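Local atomic coordinates of bazooka, isoform C,LD29223p (PDB entry 5OAK), a protein that is a cell polarity protein whose first PDZ domain binds the PDZ-binding motif of Par6, and which probably also binds phosphatidylinositol and phosphatidic acid. Residues G47-D52 with V86-G91. Residues are numbered along the deposited sequence; the frame is centred on the assembly and turned at random.
Sequences GRLRRD and VRVLRG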
loop_
_atom_site.group_PDB
_atom_site.type_symbol
_atom_site.label_atom_id
_atom_site.label_comp_id
_atom_site.label_asym_id
_atom_site.label_seq_id
_atom_site.Cartn_x
_atom_site.Cartn_y
_atom_site.Cartn_z
ATOM N N GLY A 47 3.847 7.141 8.805
ATOM C CA GLY A 47 4.497 7.308 7.514
ATOM C C GLY A 47 3.760 8.230 6.562
ATOM O O GLY A 47 4.209 8.413 5.420
ATOM N N ARG A 48 2.677 8.834 7.040
ATOM C CA ARG A 48 1.911 9.875 6.330
ATOM C C ARG A 48 1.000 9.341 5.235
ATOM O O ARG A 48 0.593 10.077 4.357
ATOM C CB ARG A 48 2.830 10.978 5.763
ATOM C CG ARG A 48 3.796 11.536 6.821
ATOM C CD ARG A 48 4.435 12.871 6.338
ATOM N NE ARG A 48 3.476 13.695 5.584
ATOM C CZ ARG A 48 2.749 14.688 6.086
ATOM N NH1 ARG A 48 1.908 15.333 5.294
ATOM N NH2 ARG A 48 2.868 15.045 7.364
ATOM N N LEU A 49 0.645 8.067 5.318
ATOM C CA LEU A 49 -0.414 7.515 4.475
ATOM C C LEU A 49 -1.758 8.114 4.900
ATOM O O LEU A 49 -2.027 8.291 6.108
ATOM C CB LEU A 49 -0.470 5.988 4.609
ATOM C CG LEU A 49 0.414 5.178 3.690
ATOM C CD1 LEU A 49 0.215 3.731 4.043
ATOM C CD2 LEU A 49 0.077 5.324 2.200
ATOM N N ARG A 50 -2.615 8.403 3.933
ATOM C CA ARG A 50 -3.940 8.983 4.177
ATOM C C ARG A 50 -5.013 8.322 3.340
ATOM O O ARG A 50 -4.737 7.815 2.246
ATOM C CB ARG A 50 -3.927 10.467 3.881
ATOM C CG ARG A 50 -3.016 11.203 4.831
ATOM C CD ARG A 50 -3.362 12.624 4.933
ATOM N NE ARG A 50 -2.878 13.337 3.773
ATOM C CZ ARG A 50 -1.659 13.853 3.659
ATOM N NH1 ARG A 50 -0.772 13.713 4.641
ATOM N NH2 ARG A 50 -1.342 14.519 2.554
ATOM N N ARG A 51 -6.240 8.334 3.861
ATOM C CA ARG A 51 -7.402 7.907 3.098
ATOM C C ARG A 51 -7.412 8.580 1.708
ATOM O O ARG A 51 -7.090 9.774 1.577
ATOM C CB ARG A 51 -8.680 8.219 3.868
ATOM C CG ARG A 51 -9.943 7.861 3.092
ATOM C CD ARG A 51 -11.211 8.030 3.926
ATOM N NE ARG A 51 -12.413 7.979 3.085
ATOM C CZ ARG A 51 -13.022 6.868 2.641
ATOM N NH1 ARG A 51 -12.556 5.646 2.941
ATOM N NH2 ARG A 51 -14.121 6.987 1.892
ATOM N N ASP A 52 -7.787 7.800 0.695
ATOM C CA ASP A 52 -7.838 8.222 -0.717
ATOM C C ASP A 52 -6.455 8.388 -1.401
ATOM O O ASP A 52 -6.412 8.706 -2.592
ATOM C CB ASP A 52 -8.680 9.508 -0.885
ATOM C CG ASP A 52 -10.151 9.294 -0.551
ATOM O OD1 ASP A 52 -10.692 8.219 -0.879
ATOM O OD2 ASP A 52 -10.761 10.209 0.055
ATOM N N VAL A 86 6.746 3.517 -0.219
ATOM C CA VAL A 86 5.452 3.469 -0.906
ATOM C C VAL A 86 5.241 4.743 -1.670
ATOM O O VAL A 86 5.291 5.834 -1.084
ATOM C CB VAL A 86 4.342 3.297 0.170
ATOM C CG1 VAL A 86 2.970 3.159 -0.459
ATOM C CG2 VAL A 86 4.645 2.071 1.039
ATOM N N ARG A 87 5.034 4.654 -2.973
ATOM C CA ARG A 87 4.823 5.870 -3.749
ATOM C C ARG A 87 3.338 6.090 -3.942
ATOM O O ARG A 87 2.636 5.152 -4.379
ATOM C CB ARG A 87 5.523 5.769 -5.124
ATOM C CG ARG A 87 5.389 7.063 -5.893
ATOM C CD ARG A 87 6.398 7.095 -7.087
ATOM N NE ARG A 87 6.187 5.998 -8.019
ATOM C CZ ARG A 87 5.335 5.989 -9.049
ATOM N NH1 ARG A 87 4.561 7.054 -9.287
ATOM N NH2 ARG A 87 5.240 4.873 -9.828
ATOM N N VAL A 88 2.840 7.279 -3.563
ATOM C CA VAL A 88 1.406 7.528 -3.632
ATOM C C VAL A 88 1.059 8.792 -4.454
ATOM O O VAL A 88 1.845 9.730 -4.514
ATOM C CB VAL A 88 0.747 7.668 -2.207
ATOM C CG1 VAL A 88 1.023 6.428 -1.364
ATOM C CG2 VAL A 88 1.227 8.919 -1.486
ATOM N N LEU A 89 -0.140 8.795 -5.032
ATOM C CA LEU A 89 -0.790 10.034 -5.460
ATOM C C LEU A 89 -1.824 10.390 -4.428
ATOM O O LEU A 89 -2.660 9.539 -4.084
ATOM C CB LEU A 89 -1.482 9.851 -6.812
ATOM C CG LEU A 89 -0.622 9.845 -8.041
ATOM C CD1 LEU A 89 -1.486 9.624 -9.307
ATOM C CD2 LEU A 89 0.164 11.171 -8.128
ATOM N N ARG A 90 -1.824 11.629 -3.961
ATOM C CA ARG A 90 -2.786 12.033 -2.935
ATOM C C ARG A 90 -4.181 12.180 -3.547
ATOM O O ARG A 90 -4.288 12.525 -4.711
ATOM C CB ARG A 90 -2.356 13.353 -2.317
ATOM C CG ARG A 90 -1.008 13.297 -1.618
ATOM C CD ARG A 90 -1.023 12.324 -0.486
ATOM N NE ARG A 90 0.138 12.521 0.385
ATOM C CZ ARG A 90 0.327 11.834 1.498
ATOM N NH1 ARG A 90 -0.552 10.879 1.797
ATOM N NH2 ARG A 90 1.388 12.065 2.290
ATOM N N GLY A 91 -5.233 11.949 -2.753
ATOM C CA GLY A 91 -6.609 12.047 -3.224
ATOM C C GLY A 91 -7.098 13.458 -3.477
ATOM O O GLY A 91 -6.391 14.416 -3.178
HETATM O O HOH W 1 -4.948 11.154 0.111
#
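The loop 47-52 and the chain 86-91, the end of strand 83-89 and its exit, run 49° apart and converge from 8.3 Å between the CA atoms of L49 and V88 to 4.7 Å between those of D52 and G91. At the narrow end one water bridges R51 O and G91 N. R48, at positive phi, closes helix 43-46 in a Schellman motif, and R90, bent at chi2 (-61°), grips the carbonyl of R48 end-on with two hydrogen bonds: R90 NH1 lies 2.9 Å from R48 O in the carbonyl plane, whereas R90 NH2, 3.0 Å from R48 O, sits above that plane. R50, bent at chi3, crosses R90 at about a right angle and lays its guanidinium flat on that of R90, centres 3.6 Å apart, planes at 17°. D53, in a salt bridge with R90 NH1, probably eases this like-charge stack. An alanine here, in place of R90, removes both donors to R48 O and the plane under R50, and would probably loosen the loop's hold on the strand exit. Deeper, L49 CD2 meets V88 CG1 at 3.8 Å, beside L9 of strand 7-12. Both segments belong to Bazooka's first PDZ domain, the Par3 part of the fused chain, the loop between its short first helix and strand 54-58 held to the last strand and the residue just after it.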